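Local structure of uncharacterized conserved protein of COG5135 (Nostoc punctiforme, 2I51) at residues I111-W114 / Q115-D119; M2-A5 / P6-A10. The protein binds flavin mononucleotide and belongs with the pyridoxamine 5'-phosphate oxidase family, though its substrate and reaction are not established. All coordinates share one frame; numbering follows the deposited sequence. Where two conformers were deposited one is given.

Contact 1 (I111-W114 / Q115-D119); sequences IAMW and QELSD. With EDO (1,2-ethanediol), chain E.
Gln115 lies alongside Ile111, one helical turn earlier, and its backbone N donates to Ile111 O at 3.0 Å. Gln115 CB lies 3.5 Å from both Ile111 O and ethanediol O2; CG, turned beside the backbone N (chi1 -69°), rests 3.3 Å from Ile111 O. Beyond CG the chain runs extended: CD passes near the diol O2, Gln115 NE2 comes within 3.4 Å of Ile111 CG2, and OE1 accepts a 2.6 Å bond from ethanediol O2. NE2 donates elsewhere, to Ile149 O, so both ends of the amide are used, as suits a glutamine at a helix surface. The other hydroxyl of the diol, probably left from crystallisation, donates to Glu116 OE2, whereas OE1 of that carboxylate forms a salt bridge with Arg56. Bends at chi2 and chi3 of the selenomethionine Met113 turn its CE back to Leu117 CD2, 3.8 Å away. Trp114 CE3 lies 4.2 Å from Leu117 CD1. Large apolar side chains suit this buried flank. Trp114 bonds through NE1 to Asp147 O and meets Phe155 edge-to-face, while Met113 and Leu117 press on Phe155 of strand 155-169 and Ile58, a flavin-pocket residue of strand 55-60, seating helix 107-116 on the sheet.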
ATOM      1  N   ILE A 111       4.833 -18.932 -18.402  1.00 11.64           N
ATOM      2  CA  ILE A 111       5.025 -18.770 -19.858  1.00 12.19           C
ATOM      3  C   ILE A 111       3.810 -18.065 -20.475  1.00 12.54           C
ATOM      4  O   ILE A 111       3.935 -17.146 -21.282  1.00 13.65           O
ATOM      5  CB  ILE A 111       5.268 -20.135 -20.536  1.00 12.12           C
ATOM      6  CG1 ILE A 111       6.591 -20.705 -20.035  1.00 11.87           C
ATOM      7  CG2 ILE A 111       5.300 -19.958 -22.071  1.00 14.30           C
ATOM      8  CD1 ILE A 111       6.752 -22.255 -20.135  1.00 12.81           C
ATOM      9  N   ALA A 112       2.586 -18.475 -20.094  1.00 12.27           N
ATOM     10  CA  ALA A 112       1.385 -17.836 -20.562  1.00 13.82           C
ATOM     11  C   ALA A 112       1.368 -16.368 -20.193  1.00 13.18           C
ATOM     12  O   ALA A 112       0.998 -15.530 -21.004  1.00 14.81           O
ATOM     13  CB  ALA A 112       0.125 -18.559 -19.987  1.00 14.95           C
HETATM   14  N   MSE A 113       1.708 -16.052 -18.942  1.00 12.87           N
HETATM   15  CA  MSE A 113       1.719 -14.655 -18.537  1.00 13.41           C
HETATM   16  C   MSE A 113       2.672 -13.832 -19.403  1.00 12.92           C
HETATM   17  O   MSE A 113       2.350 -12.731 -19.870  1.00 14.11           O
HETATM   18  CB  MSE A 113       2.068 -14.548 -17.075  1.00 15.15           C
HETATM   19  CG  MSE A 113       2.202 -13.157 -16.476  1.00 15.70           C
HETATM   20 SE   MSE A 113       0.493 -12.384 -15.949  0.75 20.94          SE
HETATM   21  CE  MSE A 113       0.176 -11.584 -17.549  1.00 19.25           C
ATOM     22  N   TRP A 114       3.892 -14.334 -19.566  1.00 12.82           N
ATOM     23  CA  TRP A 114       4.890 -13.669 -20.412  1.00 13.42           C
ATOM     24  C   TRP A 114       4.328 -13.358 -21.783  1.00 13.14           C
ATOM     25  O   TRP A 114       4.498 -12.266 -22.327  1.00 13.47           O
ATOM     26  CB  TRP A 114       6.124 -14.601 -20.568  1.00 12.74           C
ATOM     27  CG  TRP A 114       7.182 -14.039 -21.449  1.00 11.05           C
ATOM     28  CD1 TRP A 114       7.484 -14.453 -22.724  1.00 12.69           C
ATOM     29  CD2 TRP A 114       8.103 -13.004 -21.135  1.00 12.10           C
ATOM     30  NE1 TRP A 114       8.553 -13.752 -23.200  1.00 11.91           N
ATOM     31  CE2 TRP A 114       8.957 -12.848 -22.253  1.00 11.65           C
ATOM     32  CE3 TRP A 114       8.289 -12.182 -20.034  1.00 11.48           C
ATOM     33  CZ2 TRP A 114       9.976 -11.937 -22.277  1.00 12.17           C
ATOM     34  CZ3 TRP A 114       9.334 -11.264 -20.071  1.00 13.58           C
ATOM     35  CH2 TRP A 114      10.144 -11.151 -21.191  1.00 12.62           C
ATOM     36  N   GLN A 115       3.702 -14.359 -22.390  1.00 13.34           N
ATOM     37  CA  GLN A 115       3.177 -14.239 -23.736  1.00 13.76           C
ATOM     38  C   GLN A 115       2.009 -13.238 -23.845  1.00 15.19           C
ATOM     39  O   GLN A 115       1.827 -12.630 -24.918  1.00 16.41           O
ATOM     40  CB  GLN A 115       2.758 -15.602 -24.238  1.00 15.86           C
ATOM     41  CG  GLN A 115       3.979 -16.493 -24.476  1.00 14.61           C
ATOM     42  CD  GLN A 115       3.597 -17.834 -25.027  1.00 16.70           C
ATOM     43  OE1 GLN A 115       2.405 -18.091 -25.245  1.00 20.63           O
ATOM     44  NE2 GLN A 115       4.565 -18.733 -25.198  1.00 14.23           N
ATOM     45  N   GLU A 116       1.252 -13.088 -22.767  1.00 14.84           N
ATOM     46  CA  GLU A 116       0.108 -12.202 -22.730  1.00 15.18           C
ATOM     47  C   GLU A 116       0.478 -10.748 -22.555  1.00 17.17           C
ATOM     48  O   GLU A 116      -0.359  -9.832 -22.772  1.00 18.31           O
ATOM     49  CB  GLU A 116      -0.826 -12.669 -21.579  1.00 16.03           C
ATOM     50  CG  GLU A 116      -1.506 -13.962 -21.906  1.00 20.74           C
ATOM     51  CD  GLU A 116      -2.106 -14.767 -20.742  1.00 25.22           C
ATOM     52  OE1 GLU A 116      -2.115 -14.266 -19.604  1.00 26.96           O
ATOM     53  OE2 GLU A 116      -2.588 -15.916 -21.002  1.00 27.23           O
ATOM     54  N   LEU A 117       1.685 -10.480 -22.105  1.00 14.89           N
ATOM     55  CA  LEU A 117       2.138  -9.126 -21.939  1.00 15.15           C
ATOM     56  C   LEU A 117       2.230  -8.340 -23.241  1.00 17.10           C
ATOM     57  O   LEU A 117       2.359  -8.899 -24.325  1.00 16.82           O
ATOM     58  CB  LEU A 117       3.505  -9.097 -21.278  1.00 15.44           C
ATOM     59  CG  LEU A 117       3.596  -9.712 -19.877  1.00 14.11           C
ATOM     60  CD1 LEU A 117       5.043  -9.599 -19.416  1.00 15.94           C
ATOM     61  CD2 LEU A 117       2.670  -9.029 -18.875  1.00 17.93           C
ATOM     62  N   SER A 118       2.221  -7.000 -23.134  1.00 18.84           N
ATOM     63  CA  SER A 118       2.646  -6.224 -24.267  1.00 18.42           C
ATOM     64  C   SER A 118       4.168  -6.259 -24.516  1.00 19.14           C
ATOM     65  O   SER A 118       4.956  -6.597 -23.635  1.00 17.24           O
ATOM     66  CB  SER A 118       2.255  -4.739 -24.075  1.00 20.15           C
ATOM     67  OG  SER A 118       2.942  -4.242 -22.948  1.00 20.87           O
ATOM     68  N   ASP A 119       4.590  -5.843 -25.710  1.00 18.89           N
ATOM     69  CA  ASP A 119       6.015  -5.658 -25.958  1.00 20.06           C
ATOM     70  C   ASP A 119       6.632  -4.724 -24.952  1.00 20.35           C
ATOM     71  O   ASP A 119       7.721  -4.957 -24.485  1.00 20.21           O
ATOM     72  CB  ASP A 119       6.294  -5.154 -27.384  1.00 21.28           C
ATOM     73  CG  ASP A 119       6.111  -6.211 -28.445  1.00 26.27           C
ATOM     74  OD1 ASP A 119       6.320  -7.429 -28.168  1.00 29.53           O
ATOM     75  OD2 ASP A 119       5.846  -5.820 -29.611  1.00 31.28           O
TER
HETATM   76  C1  EDO E 302      -0.966 -16.795 -23.452  1.00 46.16           C
HETATM   77  O1  EDO E 302      -2.399 -16.776 -23.496  1.00 57.56           O
HETATM   78  C2  EDO E 302      -0.443 -17.875 -24.378  1.00 44.57           C
HETATM   79  O2  EDO E 302      -0.061 -17.236 -25.593  1.00 47.78           O

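Contact 2 (M2-A5 / P6-A10); sequences MSLA and PWRGA. With EDO (1,2-ethanediol), chain F.
Ala5 O is gripped twice, by Arg8 N at 3.0 Å and by a water that donates to it at 3.1 Å. The bond from Arg8 N is fairly straight at the hydrogen (162°), although the donor stands well above the carbonyl plane. The same water accepts from Gly9 N and so bridges the Ala5 carbonyl to a second amide of the first helical turn. Ala5 to Arg8 form a type I beta turn that leads into helix 8-17; Pro6 suits its second position because its ring already restrains phi near the required value. Trp7 folds back under the turn: with CG between the backbone N and the carbonyl carbon (chi1 42°), one indole face lies beneath Ala5 CB, a methyl small enough to make a CH-pi contact 3.8 Å from the centroid of the Trp7 five-membered ring. In the split-barrel fold expected of this FMN-binding family, the turn sits against the sheet, where Trp7 meets Tyr180 and Trp188 edge-to-face and touches Met90 and Val165. Arg8 reaches back over the N-terminal segment, its CG 4.1 Å from Ala5 CB. Bends at chi2 and chi3 carry the guanidinium to the loop at Thr52 and Asn53, where NH1 donates to Thr52 O and Asn53 OD1; Phe48 adds a cation-pi contact. A leucine at Arg8 would probably leave Thr52 O and Asn53 OD1 without this donor and Phe48 without its cation. Leu4 CD2 may also lie over a face of the guanidinium, a contact left doubtful by a second conformer of Leu4.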
HETATM    1  N   MSE A   2     -10.713 -24.031  -6.182  1.00 49.89           N
HETATM    2  CA  MSE A   2     -11.437 -24.672  -7.327  1.00 48.25           C
HETATM    3  C   MSE A   2     -12.868 -24.146  -7.407  1.00 45.22           C
HETATM    4  O   MSE A   2     -13.357 -23.833  -8.498  1.00 50.28           O
HETATM    5  CB  MSE A   2     -11.433 -26.201  -7.218  1.00 49.10           C
ATOM      6  N   SER A   3     -13.555 -24.058  -6.275  1.00 35.95           N
ATOM      7  CA  SER A   3     -14.818 -23.320  -6.269  1.00 31.21           C
ATOM      8  C   SER A   3     -14.463 -21.826  -6.126  1.00 23.45           C
ATOM      9  O   SER A   3     -13.418 -21.474  -5.553  1.00 20.56           O
ATOM     10  CB  SER A   3     -15.754 -23.788  -5.169  1.00 34.13           C
ATOM     11  OG  SER A   3     -15.386 -23.289  -3.911  1.00 40.99           O
ATOM     12  N   LEU A   4     -15.295 -20.982  -6.715  1.00 20.63           N
ATOM     13  CA  LEU A   4     -15.068 -19.534  -6.639  0.50 19.77           C
ATOM     14  C   LEU A   4     -15.211 -19.060  -5.201  1.00 18.44           C
ATOM     15  O   LEU A   4     -16.169 -19.364  -4.500  1.00 18.85           O
ATOM     16  CB  LEU A   4     -16.031 -18.758  -7.568  0.50 22.46           C
ATOM     17  CG  LEU A   4     -15.682 -18.732  -9.068  0.50 18.32           C
ATOM     18  CD1 LEU A   4     -16.883 -18.342  -9.956  0.50 18.91           C
ATOM     19  CD2 LEU A   4     -14.514 -17.797  -9.343  0.50 19.69           C
ATOM     20  N   ALA A   5     -14.240 -18.283  -4.753  1.00 15.15           N
ATOM     21  CA  ALA A   5     -14.304 -17.734  -3.418  1.00 16.31           C
ATOM     22  C   ALA A   5     -15.450 -16.740  -3.347  1.00 15.65           C
ATOM     23  O   ALA A   5     -15.809 -16.089  -4.337  1.00 15.30           O
ATOM     24  CB  ALA A   5     -12.967 -17.043  -3.092  1.00 18.14           C
ATOM     25  N   PRO A   6     -16.050 -16.580  -2.161  1.00 16.77           N
ATOM     26  CA  PRO A   6     -17.278 -15.807  -2.024  1.00 17.79           C
ATOM     27  C   PRO A   6     -17.140 -14.309  -2.212  1.00 16.35           C
ATOM     28  O   PRO A   6     -18.140 -13.617  -2.313  1.00 18.15           O
ATOM     29  CB  PRO A   6     -17.709 -16.126  -0.579  1.00 18.98           C
ATOM     30  CG  PRO A   6     -16.480 -16.487   0.114  1.00 20.71           C
ATOM     31  CD  PRO A   6     -15.715 -17.280  -0.904  1.00 19.33           C
ATOM     32  N   TRP A   7     -15.912 -13.819  -2.257  1.00 15.29           N
ATOM     33  CA  TRP A   7     -15.607 -12.419  -2.499  1.00 14.25           C
ATOM     34  C   TRP A   7     -15.295 -12.148  -3.963  1.00 14.16           C
ATOM     35  O   TRP A   7     -15.068 -10.987  -4.343  1.00 14.66           O
ATOM     36  CB  TRP A   7     -14.427 -11.911  -1.626  1.00 14.79           C
ATOM     37  CG  TRP A   7     -13.278 -12.886  -1.535  1.00 14.87           C
ATOM     38  CD1 TRP A   7     -13.054 -13.758  -0.531  1.00 15.85           C
ATOM     39  CD2 TRP A   7     -12.239 -13.120  -2.509  1.00 15.27           C
ATOM     40  NE1 TRP A   7     -11.961 -14.512  -0.798  1.00 15.33           N
ATOM     41  CE2 TRP A   7     -11.427 -14.162  -2.001  1.00 14.61           C
ATOM     42  CE3 TRP A   7     -11.894 -12.540  -3.733  1.00 15.97           C
ATOM     43  CZ2 TRP A   7     -10.299 -14.632  -2.691  1.00 16.43           C
ATOM     44  CZ3 TRP A   7     -10.805 -13.016  -4.429  1.00 16.80           C
ATOM     45  CH2 TRP A   7     -10.016 -14.074  -3.903  1.00 15.69           C
ATOM     46  N   ARG A   8     -15.343 -13.184  -4.805  1.00 13.42           N
ATOM     47  CA  ARG A   8     -15.017 -12.982  -6.208  1.00 12.19           C
ATOM     48  C   ARG A   8     -16.040 -12.101  -6.925  1.00 13.31           C
ATOM     49  O   ARG A   8     -15.656 -11.277  -7.769  1.00 14.64           O
ATOM     50  CB  ARG A   8     -14.835 -14.301  -6.953  1.00 13.74           C
ATOM     51  CG  ARG A   8     -13.553 -15.008  -6.605  1.00 14.12           C
ATOM     52  CD  ARG A   8     -12.371 -14.433  -7.265  1.00 15.16           C
ATOM     53  NE  ARG A   8     -12.325 -14.479  -8.737  1.00 13.37           N
ATOM     54  CZ  ARG A   8     -11.808 -15.488  -9.437  1.00 14.22           C
ATOM     55  NH1 ARG A   8     -11.364 -16.579  -8.835  1.00 15.51           N
ATOM     56  NH2 ARG A   8     -11.715 -15.414 -10.758  1.00 17.69           N
ATOM     57  N   GLY A   9     -17.310 -12.249  -6.601  1.00 12.49           N
ATOM     58  CA  GLY A   9     -18.306 -11.382  -7.183  1.00 13.55           C
ATOM     59  C   GLY A   9     -18.119  -9.927  -6.828  1.00 14.01           C
ATOM     60  O   GLY A   9     -18.280  -9.037  -7.684  1.00 14.86           O
ATOM     61  N   ALA A  10     -17.727  -9.673  -5.579  1.00 14.88           N
ATOM     62  CA  ALA A  10     -17.479  -8.306  -5.110  1.00 14.54           C
ATOM     63  C   ALA A  10     -16.342  -7.692  -5.911  1.00 12.66           C
ATOM     64  O   ALA A  10     -16.392  -6.503  -6.344  1.00 13.24           O
ATOM     65  CB  ALA A  10     -17.180  -8.281  -3.587  1.00 17.42           C
TER
HETATM   66  C1  EDO F 303     -12.784 -21.709 -10.710  1.00 49.71           C
HETATM   67  O1  EDO F 303     -13.891 -21.811  -9.814  1.00 55.86           O
HETATM   68  C2  EDO F 303     -12.082 -20.440 -10.298  1.00 44.01           C
HETATM   69  O2  EDO F 303     -11.936 -20.531  -8.876  1.00 37.09           O
HETATM   70  O   HOH W   1     -18.396 -14.754  -5.479  1.00 23.23           O

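From the N terminus the chain meets contact 2 first, where residues 2-10 turn from an extended segment into helix 8-17. Strands 26-32 through 86-97 and helix 64-71 follow before contact 1, at the C-terminal end of helix 107-116. Each contact joins consecutive residues and closes no large loop; the two lie in series, neither nested nor crossing, with centres about 25 Å and nearest atoms about 13 Å apart. Strand 155-169, arriving later, is common ground: contact 2 packs on it together with strands 86-97 and 188-192, contact 1 together with strand 55-60. The Thr52 and Asn53 loop held by contact 2 leads into strand 55-60.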